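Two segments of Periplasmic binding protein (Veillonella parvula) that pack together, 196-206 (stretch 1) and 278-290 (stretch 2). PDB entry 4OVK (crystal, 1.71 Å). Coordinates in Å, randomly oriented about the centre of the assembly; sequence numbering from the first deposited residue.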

ATOM      1  N   SER A 196       2.037  -2.286 -14.112  1.00 33.48           N
ATOM      2  CA  SER A 196       1.769  -1.824 -12.742  1.00 31.46           C
ATOM      3  C   SER A 196       0.364  -2.174 -12.280  1.00 29.68           C
ATOM      4  O   SER A 196      -0.582  -2.201 -13.074  1.00 32.36           O
ATOM      5  CB  SER A 196       1.943  -0.310 -12.631  1.00 31.16           C
ATOM      6  OG  SER A 196       0.959   0.363 -13.394  1.00 31.90           O
ATOM      7  N   VAL A 197       0.232  -2.417 -10.981  1.00 30.92           N
ATOM      8  CA  VAL A 197      -1.082  -2.530 -10.353  1.00 30.16           C
ATOM      9  C   VAL A 197      -1.876  -1.226 -10.500  1.00 26.56           C
ATOM     10  O   VAL A 197      -3.108  -1.246 -10.559  1.00 28.83           O
ATOM     11  CB  VAL A 197      -0.971  -2.905  -8.861  1.00 34.15           C
ATOM     12  CG1 VAL A 197      -0.269  -1.804  -8.063  1.00 36.72           C
ATOM     13  CG2 VAL A 197      -2.349  -3.222  -8.284  1.00 35.16           C
ATOM     14  N   ASN A 198      -1.175  -0.101 -10.578  1.00 22.83           N
ATOM     15  CA  ASN A 198      -1.845   1.197 -10.752  1.00 21.38           C
ATOM     16  C   ASN A 198      -2.705   1.246 -12.026  1.00 22.96           C
ATOM     17  O   ASN A 198      -3.787   1.831 -12.027  1.00 23.35           O
ATOM     18  CB  ASN A 198      -0.824   2.346 -10.773  1.00 23.22           C
ATOM     19  CG  ASN A 198       0.141   2.293  -9.608  1.00 26.41           C
ATOM     20  OD1 ASN A 198       1.068   1.476  -9.586  1.00 33.60           O
ATOM     21  ND2 ASN A 198      -0.071   3.149  -8.633  1.00 34.29           N
ATOM     22  N   GLN A 199      -2.236   0.629 -13.109  1.00 24.53           N
ATOM     23  CA  GLN A 199      -3.038   0.600 -14.342  1.00 26.32           C
ATOM     24  C   GLN A 199      -4.256  -0.317 -14.196  1.00 23.58           C
ATOM     25  O   GLN A 199      -5.334   0.004 -14.701  1.00 24.01           O
ATOM     26  CB  GLN A 199      -2.194   0.250 -15.568  1.00 28.82           C
ATOM     27  CG  GLN A 199      -1.239   1.383 -15.939  1.00 32.01           C
ATOM     28  CD  GLN A 199      -0.942   1.510 -17.428  1.00 33.75           C
ATOM     29  OE1 GLN A 199      -1.550   0.842 -18.282  1.00 32.20           O
ATOM     30  NE2 GLN A 199       0.012   2.386 -17.747  1.00 34.82           N
ATOM     31  N   LEU A 200      -4.091  -1.426 -13.475  1.00 24.45           N
ATOM     32  CA  LEU A 200      -5.224  -2.291 -13.143  1.00 24.89           C
ATOM     33  C   LEU A 200      -6.254  -1.510 -12.329  1.00 23.30           C
ATOM     34  O   LEU A 200      -7.448  -1.640 -12.565  1.00 25.22           O
ATOM     35  CB  LEU A 200      -4.790  -3.536 -12.350  1.00 30.48           C
ATOM     36  CG  LEU A 200      -3.835  -4.518 -13.031  1.00 33.25           C
ATOM     37  CD1 LEU A 200      -3.537  -5.668 -12.076  1.00 37.71           C
ATOM     38  CD2 LEU A 200      -4.391  -5.033 -14.353  1.00 36.20           C
HETATM   39  N   MSE A 201      -5.788  -0.698 -11.380  1.00 21.84           N
HETATM   40  CA  MSE A 201      -6.698   0.076 -10.511  1.00 20.42           C
HETATM   41  C   MSE A 201      -7.413   1.143 -11.328  1.00 19.03           C
HETATM   42  O   MSE A 201      -8.615   1.374 -11.158  1.00 20.17           O
HETATM   43  CB  MSE A 201      -5.959   0.664  -9.291  1.00 21.58           C
HETATM   44  CG  MSE A 201      -5.687  -0.429  -8.249  1.00 27.28           C
HETATM   45 SE   MSE A 201      -5.157   0.351  -6.515  0.75 43.07          SE
HETATM   46  CE  MSE A 201      -3.495   0.962  -7.369  1.00 26.36           C
ATOM     47  N   ILE A 202      -6.697   1.786 -12.240  1.00 19.41           N
ATOM     48  CA  ILE A 202      -7.322   2.773 -13.138  1.00 19.16           C
ATOM     49  C   ILE A 202      -8.436   2.121 -13.977  1.00 20.27           C
ATOM     50  O   ILE A 202      -9.555   2.663 -14.098  1.00 20.34           O
ATOM     51  CB  ILE A 202      -6.264   3.471 -14.029  1.00 20.59           C
ATOM     52  CG1 ILE A 202      -5.467   4.480 -13.191  1.00 19.87           C
ATOM     53  CG2 ILE A 202      -6.916   4.185 -15.214  1.00 21.28           C
ATOM     54  CD1 ILE A 202      -4.227   5.030 -13.870  1.00 22.35           C
ATOM     55  N   THR A 203      -8.143   0.942 -14.524  1.00 20.25           N
ATOM     56  CA  THR A 203      -9.111   0.228 -15.357  1.00 21.81           C
ATOM     57  C   THR A 203     -10.328  -0.183 -14.527  1.00 21.51           C
ATOM     58  O   THR A 203     -11.457   0.008 -14.959  1.00 20.80           O
ATOM     59  CB  THR A 203      -8.482  -1.020 -16.009  1.00 24.97           C
ATOM     60  OG1 THR A 203      -7.468  -0.615 -16.939  1.00 25.87           O
ATOM     61  CG2 THR A 203      -9.535  -1.850 -16.746  1.00 25.06           C
HETATM   62  N   MSE A 204     -10.099  -0.725 -13.326  1.00 20.93           N
HETATM   63  CA  MSE A 204     -11.200  -1.223 -12.509  1.00 21.90           C
HETATM   64  C   MSE A 204     -12.113  -0.095 -12.078  1.00 20.78           C
HETATM   65  O   MSE A 204     -13.295  -0.318 -11.848  1.00 26.74           O
HETATM   66  CB  MSE A 204     -10.667  -1.986 -11.301  1.00 25.27           C
HETATM   67  CG  MSE A 204     -11.770  -2.582 -10.422  1.00 37.31           C
HETATM   68 SE   MSE A 204     -12.813  -3.988 -11.352  1.00 64.51          SE
HETATM   69  CE  MSE A 204     -11.440  -5.405 -11.457  1.00 63.33           C
ATOM     70  N   THR A 205     -11.585   1.122 -11.969  1.00 21.12           N
ATOM     71  CA  THR A 205     -12.393   2.271 -11.541  1.00 19.44           C
ATOM     72  C   THR A 205     -12.892   3.135 -12.708  1.00 22.02           C
ATOM     73  O   THR A 205     -13.381   4.250 -12.503  1.00 20.41           O
ATOM     74  CB  THR A 205     -11.634   3.112 -10.493  1.00 20.89           C
ATOM     75  OG1 THR A 205     -10.389   3.568 -11.034  1.00 19.64           O
ATOM     76  CG2 THR A 205     -11.368   2.265  -9.232  1.00 21.12           C
ATOM     77  N   GLY A 206     -12.801   2.606 -13.928  1.00 20.50           N
ATOM     78  CA  GLY A 206     -13.454   3.215 -15.088  1.00 22.80           C
ATOM     79  C   GLY A 206     -12.670   4.289 -15.817  1.00 21.48           C
ATOM     80  O   GLY A 206     -13.257   5.151 -16.489  1.00 23.16           O
ATOM     81  N   TRP A 278      -0.685   4.176  -0.520  1.00 20.20           N
ATOM     82  CA  TRP A 278      -1.766   3.470  -1.172  1.00 18.92           C
ATOM     83  C   TRP A 278      -1.464   3.191  -2.640  1.00 22.57           C
ATOM     84  O   TRP A 278      -2.317   2.664  -3.348  1.00 23.03           O
ATOM     85  CB  TRP A 278      -3.054   4.291  -1.025  1.00 16.09           C
ATOM     86  CG  TRP A 278      -3.660   4.271   0.339  1.00 15.46           C
ATOM     87  CD1 TRP A 278      -3.127   3.715   1.482  1.00 14.50           C
ATOM     88  CD2 TRP A 278      -4.911   4.856   0.729  1.00 14.03           C
ATOM     89  NE1 TRP A 278      -3.985   3.912   2.543  1.00 16.14           N
ATOM     90  CE2 TRP A 278      -5.086   4.604   2.105  1.00 14.53           C
ATOM     91  CE3 TRP A 278      -5.916   5.560   0.038  1.00 13.99           C
ATOM     92  CZ2 TRP A 278      -6.214   5.036   2.809  1.00 14.70           C
ATOM     93  CZ3 TRP A 278      -7.041   5.989   0.748  1.00 14.22           C
ATOM     94  CH2 TRP A 278      -7.175   5.720   2.113  1.00 15.73           C
ATOM     95  N   ASP A 279      -0.234   3.509  -3.058  1.00 26.46           N
ATOM     96  CA  ASP A 279       0.225   3.418  -4.449  1.00 28.82           C
ATOM     97  C   ASP A 279       0.430   1.987  -4.930  1.00 36.48           C
ATOM     98  O   ASP A 279       0.533   1.774  -6.134  1.00 34.40           O
ATOM     99  CB  ASP A 279       1.554   4.169  -4.627  1.00 31.51           C
ATOM    100  CG  ASP A 279       1.458   5.665  -4.261  1.00 29.78           C
ATOM    101  OD1 ASP A 279       0.774   6.438  -4.958  1.00 26.22           O
ATOM    102  OD2 ASP A 279       2.078   6.065  -3.266  1.00 40.20           O
ATOM    103  N   ALA A 280       0.528   1.033  -3.996  1.00 33.29           N
ATOM    104  CA  ALA A 280       0.654  -0.385  -4.314  1.00 36.78           C
ATOM    105  C   ALA A 280      -0.153  -1.217  -3.302  1.00 35.24           C
ATOM    106  O   ALA A 280      -0.631  -0.686  -2.298  1.00 32.45           O
ATOM    107  CB  ALA A 280       2.121  -0.802  -4.302  1.00 40.73           C
ATOM    108  N   PRO A 281      -0.304  -2.527  -3.556  1.00 37.16           N
ATOM    109  CA  PRO A 281      -1.149  -3.329  -2.668  1.00 33.95           C
ATOM    110  C   PRO A 281      -0.766  -3.260  -1.182  1.00 28.17           C
ATOM    111  O   PRO A 281       0.415  -3.354  -0.821  1.00 29.51           O
ATOM    112  CB  PRO A 281      -0.990  -4.752  -3.215  1.00 38.15           C
ATOM    113  CG  PRO A 281      -0.596  -4.568  -4.645  1.00 38.75           C
ATOM    114  CD  PRO A 281       0.242  -3.329  -4.667  1.00 39.48           C
ATOM    115  N   ASN A 282      -1.805  -3.115  -0.352  1.00 26.60           N
ATOM    116  CA  ASN A 282      -1.706  -2.978   1.107  1.00 23.95           C
ATOM    117  C   ASN A 282      -3.075  -3.237   1.778  1.00 17.03           C
ATOM    118  O   ASN A 282      -4.073  -3.475   1.107  1.00 16.20           O
ATOM    119  CB  ASN A 282      -1.186  -1.577   1.468  1.00 25.29           C
ATOM    120  CG  ASN A 282      -2.226  -0.510   1.296  1.00 31.16           C
ATOM    121  OD1 ASN A 282      -2.901  -0.151   2.255  1.00 36.01           O
ATOM    122  ND2 ASN A 282      -2.379   0.001   0.063  1.00 32.20           N
ATOM    123  N   VAL A 283      -3.122  -3.178   3.099  1.00 15.53           N
ATOM    124  CA  VAL A 283      -4.322  -3.547   3.849  1.00 17.85           C
ATOM    125  C   VAL A 283      -5.496  -2.548   3.620  1.00 15.68           C
ATOM    126  O   VAL A 283      -6.671  -2.900   3.696  1.00 15.82           O
ATOM    127  CB  VAL A 283      -3.960  -3.739   5.346  1.00 22.81           C
ATOM    128  CG1 VAL A 283      -4.028  -2.433   6.127  1.00 23.96           C
ATOM    129  CG2 VAL A 283      -4.840  -4.788   5.972  1.00 25.79           C
ATOM    130  N   GLU A 284      -5.157  -1.321   3.278  1.00 13.71           N
ATOM    131  CA  GLU A 284      -6.134  -0.260   3.025  1.00 12.59           C
ATOM    132  C   GLU A 284      -6.472  -0.062   1.522  1.00 12.28           C
ATOM    133  O   GLU A 284      -7.176   0.877   1.159  1.00 14.05           O
ATOM    134  CB  GLU A 284      -5.618   1.031   3.647  1.00 11.92           C
ATOM    135  CG  GLU A 284      -5.447   0.908   5.158  1.00 12.59           C
ATOM    136  CD  GLU A 284      -4.766   2.087   5.821  1.00 12.57           C
ATOM    137  OE1 GLU A 284      -4.082   2.874   5.143  1.00 16.87           O
ATOM    138  OE2 GLU A 284      -4.868   2.190   7.054  1.00 12.51           O
ATOM    139  N   THR A 285      -6.001  -0.948   0.656  1.00 13.26           N
ATOM    140  CA  THR A 285      -6.279  -0.835  -0.785  1.00 13.04           C
ATOM    141  C   THR A 285      -7.761  -0.596  -1.145  1.00 13.00           C
ATOM    142  O   THR A 285      -8.038   0.220  -2.030  1.00 13.70           O
ATOM    143  CB  THR A 285      -5.715  -2.025  -1.577  1.00 16.62           C
ATOM    144  OG1 THR A 285      -4.284  -1.995  -1.511  1.00 17.27           O
ATOM    145  CG2 THR A 285      -6.144  -1.975  -3.044  1.00 18.32           C
ATOM    146  N   PRO A 286      -8.704  -1.267  -0.468  1.00 12.97           N
ATOM    147  CA  PRO A 286     -10.109  -0.959  -0.793  1.00 13.33           C
ATOM    148  C   PRO A 286     -10.494   0.520  -0.622  1.00 13.03           C
ATOM    149  O   PRO A 286     -11.379   1.016  -1.340  1.00 12.59           O
ATOM    150  CB  PRO A 286     -10.893  -1.840   0.186  1.00 14.26           C
ATOM    151  CG  PRO A 286     -10.007  -2.989   0.425  1.00 16.02           C
ATOM    152  CD  PRO A 286      -8.607  -2.429   0.444  1.00 14.23           C
ATOM    153  N   LEU A 287      -9.851   1.212   0.316  1.00 11.74           N
ATOM    154  CA  LEU A 287     -10.100   2.644   0.516  1.00 11.51           C
ATOM    155  C   LEU A 287      -9.512   3.472  -0.636  1.00 11.71           C
ATOM    156  O   LEU A 287     -10.116   4.448  -1.105  1.00 13.42           O
ATOM    157  CB  LEU A 287      -9.554   3.108   1.869  1.00 10.34           C
ATOM    158  CG  LEU A 287     -10.226   2.415   3.057  1.00 12.12           C
ATOM    159  CD1 LEU A 287      -9.407   2.604   4.309  1.00 13.92           C
ATOM    160  CD2 LEU A 287     -11.672   2.894   3.278  1.00 13.10           C
HETATM  161  N   MSE A 288      -8.349   3.057  -1.123  1.00 11.63           N
HETATM  162  CA  MSE A 288      -7.753   3.681  -2.300  1.00 10.96           C
HETATM  163  C   MSE A 288      -8.648   3.518  -3.510  1.00 10.87           C
HETATM  164  O   MSE A 288      -8.825   4.455  -4.277  1.00 13.77           O
HETATM  165  CB  MSE A 288      -6.385   3.074  -2.557  1.00 12.39           C
HETATM  166  CG  MSE A 288      -5.762   3.546  -3.864  1.00 13.06           C
HETATM  167 SE   MSE A 288      -5.549   5.504  -3.941  1.00 16.72          SE
HETATM  168  CE  MSE A 288      -3.978   5.527  -5.121  1.00 19.55           C
HETATM  169  N   MSE A 289      -9.240   2.340  -3.680  1.00 12.39           N
HETATM  170  CA  MSE A 289     -10.127   2.083  -4.821  1.00 13.19           C
HETATM  171  C   MSE A 289     -11.352   2.983  -4.755  1.00 13.47           C
HETATM  172  O   MSE A 289     -11.819   3.531  -5.769  1.00 13.24           O
HETATM  173  CB  MSE A 289     -10.546   0.616  -4.830  1.00 16.84           C
HETATM  174  CG  MSE A 289      -9.348  -0.267  -5.072  1.00 24.29           C
HETATM  175 SE   MSE A 289      -8.967  -0.311  -6.988  0.75 39.72          SE
HETATM  176  CE  MSE A 289      -8.906  -2.281  -6.957  1.00 46.81           C
ATOM    177  N   LYS A 290     -11.851   3.185  -3.546  1.00 12.23           N
ATOM    178  CA  LYS A 290     -12.985   4.074  -3.335  1.00 12.91           C
ATOM    179  C   LYS A 290     -12.673   5.538  -3.648  1.00 13.21           C
ATOM    180  O   LYS A 290     -13.492   6.216  -4.272  1.00 14.31           O
ATOM    181  CB  LYS A 290     -13.548   3.904  -1.936  1.00 14.27           C
ATOM    182  CG  LYS A 290     -14.425   2.661  -1.853  1.00 16.77           C
ATOM    183  CD  LYS A 290     -15.009   2.410  -0.483  1.00 22.85           C
ATOM    184  CE  LYS A 290     -16.175   1.435  -0.629  1.00 26.35           C
ATOM    185  NZ  LYS A 290     -16.861   1.109   0.650  1.00 27.58           N
TER
HETATM  186  O   HOH W   1       2.575   0.514  -7.551  1.00 35.04           O

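Stretch 2 approaches the helix 197-204 first as a loop and then as a helix, and the contact buries 408 Å², most of it from apolar residues. W278 makes no close contact: the end of its side chain leads away from stretch 1, and its NE1 donates to E284 OE1 (2.8 Å), tying the loop to the residue that precedes the second helix.

The polar part of the contact centres on the carbonyl of D279. N198 ND2 donates to D279 O at 2.9 Å, a weak bond with an N-H...O angle of 128°. Water 1 reinforces it, donating both to N198 OD1 (2.7 Å) and to D279 O (2.8 Å). An asparagine suits this position because its amide offers a donor to the carbonyl and an acceptor to the water. The carboxylate of D279 is engaged elsewhere in the structure.

A280 and P281 present a small apolar surface to V197, which points toward them; V197 CG1 lies 4.1 Å from A280 CA and 3.8 Å from P281 CD. N282 then braces the loop and the turn that follows it: its ND2 donates to A280 O (3.0 Å), and its OD1 accepts from E284 N (2.7 Å), while N282 N donates to T285 OG1 (3.0 Å).

From T285 the chain is helical, crossing the first helix at -52° with the axes 10.8 Å apart at their closest. Long, flexible selenomethionines span this gap. M201 points toward stretch 2, and its SE lies 4.3 Å from T285 CG2 and 4.2 Å from M288 CG. M289 starts out sideways, but its end turns in, bringing SE within 3.5 Å of M201 CG; these two residues bury the most surface, 87 Å² each. T205 CG2 packs 3.7 Å from M289 O, while T205 OG1 donates to M201 O (2.8 Å), satisfying the hydroxyl within its own stretch.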